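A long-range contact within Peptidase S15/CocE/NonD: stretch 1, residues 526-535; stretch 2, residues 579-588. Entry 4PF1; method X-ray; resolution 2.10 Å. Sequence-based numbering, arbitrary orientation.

Stretch 1 526-535: QMLSADIFRG
Stretch 2 (579-588) SWFPLYDRNP

Residues 526-535 are largely extended. A strand arriving from earlier in the sequence includes Gln526 and Met527, the chain turns a corner at Ser529, and a second strand leads to Arg534 before Gly535 takes a helical conformation (phi/psi -49/-28). Residues 579-588 form no regular helix or strand. Their path is bent at Phe581-Pro582, joined by a cis peptide bond, and the Tyr584 N to Trp580 O hydrogen bond (3.0 Å) closes the turn. Trp580 and Tyr584 both direct CB toward the first stretch. In register, Ile532 CA lies 8.2 Å from Trp580 CA and Arg534 CA 7.8 Å from Asn587 CA. No backbone-to-backbone hydrogen bond joins the stretches; every contact involves a side chain from at least one stretch, and the two together bury 451 Å².

Trp580 has the largest share of this surface. Its chi1 of -126° lies between wells and its chi2 is -1°, a conformation that lays the indole along the first stretch from Ile532 to Met527. Ala530 CB meets the ring at its edge, 3.7 Å from Trp580 CH2, while Ile532 CB lies 3.8 Å from Trp580 CE3 and Asp531 C 3.7 Å from Trp580 CZ3. Farther along, Met527 (chi1 t, chi2 t, chi3 p) brings CE to 4.4 Å from Trp580 CZ2.

Ile532 is extended (chi1 -179°, chi2 168°) and touches two aromatic rings. Its CG2 sits over one face of Tyr584, 3.6 Å from Tyr584 CZ and 3.8 Å from the ring centroid, 21° off the normal: a CH-pi contact. Tyr584 presents that face with chi1 m and chi2 92°. The neighbouring Asp531 points CB away, but its off-rotamer chi1 of -134° brings the carboxylate back, where OD1 accepts a hydrogen bond from Ile532 N (2.9 Å).

The polar end of the contact belongs to Arg534. Its CB points sideways, and chi angles of -170°, 141°, -83° and 178° carry the guanidinium to Asp585. There Arg534 NH1 and NH2 both donate to Asp585 OD1, at 2.8 and 2.9 Å, in a salt bridge in which one carboxylate oxygen receives both nitrogens. Arg534 NH2 also donates a weak hydrogen bond to Asp585 O (2.7 Å, angle 127°), at the guanidinium edge. Asp585, with chi1 at 64° (p), thus engages the arginine through side chain and backbone together. Asn587 (chi1 t, chi2 -63°) packs alongside, its ND2 3.8 Å from Arg534 NE; both atoms are hydrogen-bonded elsewhere in the structure.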

# COMPACT_ATOMS: atom_id res chain seq x y z
N GLN A 526 -6.77 3.13 -22.55
CA GLN A 526 -6.79 4.44 -21.90
C GLN A 526 -7.76 5.39 -22.58
O GLN A 526 -7.52 5.80 -23.72
CB GLN A 526 -5.38 5.05 -21.92
CG GLN A 526 -5.27 6.39 -21.19
CD GLN A 526 -4.39 7.36 -21.93
OE1 GLN A 526 -3.25 7.05 -22.33
NE2 GLN A 526 -4.89 8.57 -22.13
N MET A 527 -8.83 5.79 -21.86
CA MET A 527 -9.77 6.78 -22.39
C MET A 527 -9.04 8.11 -22.54
O MET A 527 -8.21 8.45 -21.68
CB MET A 527 -11.01 6.91 -21.49
CG MET A 527 -12.19 7.55 -22.21
SD MET A 527 -13.78 7.14 -21.45
CE MET A 527 -13.71 8.19 -19.98
N LEU A 528 -9.27 8.82 -23.65
CA LEU A 528 -8.54 10.05 -23.96
C LEU A 528 -9.49 11.25 -24.14
O LEU A 528 -9.19 12.34 -23.66
CB LEU A 528 -7.70 9.82 -25.24
CG LEU A 528 -6.77 10.95 -25.66
CD1 LEU A 528 -5.51 10.98 -24.79
CD2 LEU A 528 -6.40 10.81 -27.11
N SER A 529 -10.61 11.04 -24.84
CA SER A 529 -11.62 12.07 -25.07
C SER A 529 -12.96 11.40 -25.27
O SER A 529 -13.10 10.57 -26.16
CB SER A 529 -11.26 12.93 -26.29
OG SER A 529 -12.27 13.87 -26.58
N ALA A 530 -13.93 11.71 -24.41
CA ALA A 530 -15.25 11.08 -24.47
C ALA A 530 -16.36 12.01 -24.01
O ALA A 530 -16.16 12.80 -23.08
CB ALA A 530 -15.25 9.81 -23.63
N ASP A 531 -17.53 11.90 -24.64
CA ASP A 531 -18.70 12.66 -24.23
C ASP A 531 -20.00 11.96 -24.61
O ASP A 531 -19.98 10.90 -25.25
CB ASP A 531 -18.68 14.11 -24.75
CG ASP A 531 -19.04 15.12 -23.67
OD1 ASP A 531 -19.93 14.81 -22.84
OD2 ASP A 531 -18.41 16.19 -23.63
N ILE A 532 -21.13 12.52 -24.17
CA ILE A 532 -22.47 11.96 -24.36
C ILE A 532 -23.40 13.01 -24.98
O ILE A 532 -23.27 14.21 -24.70
CB ILE A 532 -23.01 11.43 -22.99
CG1 ILE A 532 -24.43 10.81 -23.11
CG2 ILE A 532 -22.95 12.52 -21.89
CD1 ILE A 532 -24.91 10.01 -21.88
N PHE A 533 -24.34 12.56 -25.82
CA PHE A 533 -25.33 13.42 -26.44
C PHE A 533 -26.73 12.86 -26.17
O PHE A 533 -26.99 11.69 -26.47
CB PHE A 533 -25.07 13.54 -27.96
CG PHE A 533 -25.85 14.64 -28.65
CD1 PHE A 533 -27.22 14.50 -28.90
CD2 PHE A 533 -25.22 15.79 -29.10
CE1 PHE A 533 -27.94 15.51 -29.53
CE2 PHE A 533 -25.94 16.79 -29.75
CZ PHE A 533 -27.29 16.65 -29.96
N ARG A 534 -27.64 13.69 -25.63
CA ARG A 534 -29.02 13.28 -25.40
C ARG A 534 -29.80 13.52 -26.70
O ARG A 534 -30.02 14.67 -27.09
CB ARG A 534 -29.65 14.00 -24.20
CG ARG A 534 -31.00 13.42 -23.78
CD ARG A 534 -31.15 13.39 -22.28
NE ARG A 534 -30.53 12.21 -21.68
CZ ARG A 534 -30.49 11.96 -20.37
NH1 ARG A 534 -31.03 12.82 -19.51
NH2 ARG A 534 -29.91 10.86 -19.91
N GLY A 535 -30.14 12.41 -27.37
CA GLY A 535 -30.78 12.36 -28.69
C GLY A 535 -32.01 13.22 -28.93
O GLY A 535 -32.26 13.61 -30.07
N SER A 579 -25.58 4.33 -22.61
CA SER A 579 -25.74 4.67 -21.19
C SER A 579 -24.37 4.85 -20.53
O SER A 579 -23.38 4.27 -20.99
CB SER A 579 -26.56 3.62 -20.45
OG SER A 579 -26.06 2.31 -20.64
N TRP A 580 -24.31 5.69 -19.49
CA TRP A 580 -23.12 6.06 -18.72
C TRP A 580 -23.58 6.32 -17.29
O TRP A 580 -23.65 7.46 -16.84
CB TRP A 580 -22.50 7.33 -19.35
CG TRP A 580 -21.05 7.25 -19.73
CD1 TRP A 580 -20.20 6.19 -19.56
CD2 TRP A 580 -20.27 8.30 -20.31
NE1 TRP A 580 -18.94 6.51 -20.02
CE2 TRP A 580 -18.95 7.81 -20.47
CE3 TRP A 580 -20.55 9.61 -20.72
CZ2 TRP A 580 -17.93 8.58 -21.04
CZ3 TRP A 580 -19.54 10.38 -21.27
CH2 TRP A 580 -18.24 9.87 -21.42
N PHE A 581 -23.95 5.23 -16.59
CA PHE A 581 -24.65 5.21 -15.31
C PHE A 581 -23.73 4.88 -14.09
O PHE A 581 -22.79 4.10 -14.25
CB PHE A 581 -25.77 4.16 -15.42
CG PHE A 581 -26.90 4.28 -14.44
CD1 PHE A 581 -27.89 5.24 -14.61
CD2 PHE A 581 -26.98 3.44 -13.34
CE1 PHE A 581 -28.93 5.37 -13.69
CE2 PHE A 581 -28.02 3.56 -12.42
CZ PHE A 581 -28.99 4.53 -12.60
N PRO A 582 -23.98 5.43 -12.87
CA PRO A 582 -25.08 6.32 -12.45
C PRO A 582 -24.80 7.82 -12.61
O PRO A 582 -25.68 8.62 -12.28
CB PRO A 582 -25.25 5.96 -10.97
CG PRO A 582 -23.86 5.65 -10.51
CD PRO A 582 -23.13 5.06 -11.71
N LEU A 583 -23.60 8.20 -13.09
CA LEU A 583 -23.22 9.61 -13.31
C LEU A 583 -24.31 10.32 -14.12
O LEU A 583 -24.81 11.35 -13.69
CB LEU A 583 -21.84 9.72 -14.00
CG LEU A 583 -21.31 11.14 -14.33
CD1 LEU A 583 -21.37 12.08 -13.10
CD2 LEU A 583 -19.90 11.08 -14.87
N TYR A 584 -24.72 9.72 -15.24
CA TYR A 584 -25.81 10.24 -16.06
C TYR A 584 -27.06 9.41 -15.84
O TYR A 584 -26.97 8.19 -15.73
CB TYR A 584 -25.43 10.24 -17.55
CG TYR A 584 -24.31 11.19 -17.88
CD1 TYR A 584 -22.98 10.78 -17.86
CD2 TYR A 584 -24.57 12.53 -18.16
CE1 TYR A 584 -21.94 11.67 -18.13
CE2 TYR A 584 -23.54 13.42 -18.45
CZ TYR A 584 -22.23 12.99 -18.42
OH TYR A 584 -21.21 13.87 -18.69
N ASP A 585 -28.24 10.07 -15.77
CA ASP A 585 -29.49 9.33 -15.62
C ASP A 585 -29.79 8.59 -16.94
O ASP A 585 -29.30 8.99 -18.00
CB ASP A 585 -30.66 10.24 -15.20
CG ASP A 585 -31.06 11.33 -16.17
OD1 ASP A 585 -30.27 11.64 -17.09
OD2 ASP A 585 -32.15 11.92 -15.99
N ARG A 586 -30.52 7.47 -16.86
CA ARG A 586 -30.83 6.66 -18.04
C ARG A 586 -31.80 7.34 -18.97
O ARG A 586 -32.79 7.93 -18.51
CB ARG A 586 -31.43 5.30 -17.65
CG ARG A 586 -30.57 4.45 -16.75
CD ARG A 586 -31.38 3.33 -16.14
NE ARG A 586 -32.54 3.81 -15.39
CZ ARG A 586 -33.71 3.18 -15.33
NH1 ARG A 586 -33.89 2.03 -15.97
NH2 ARG A 586 -34.71 3.69 -14.63
N ASN A 587 -31.56 7.20 -20.27
CA ASN A 587 -32.53 7.63 -21.25
C ASN A 587 -33.60 6.53 -21.32
O ASN A 587 -33.23 5.35 -21.42
CB ASN A 587 -31.88 7.88 -22.62
CG ASN A 587 -32.77 8.60 -23.59
OD1 ASN A 587 -33.83 8.11 -23.99
ND2 ASN A 587 -32.37 9.80 -23.99
N PRO A 588 -34.91 6.86 -21.19
CA PRO A 588 -35.94 5.80 -21.22
C PRO A 588 -35.98 5.02 -22.54
O PRO A 588 -36.42 3.87 -22.56
CB PRO A 588 -37.25 6.57 -20.99
CG PRO A 588 -36.83 7.88 -20.41
CD PRO A 588 -35.51 8.19 -21.02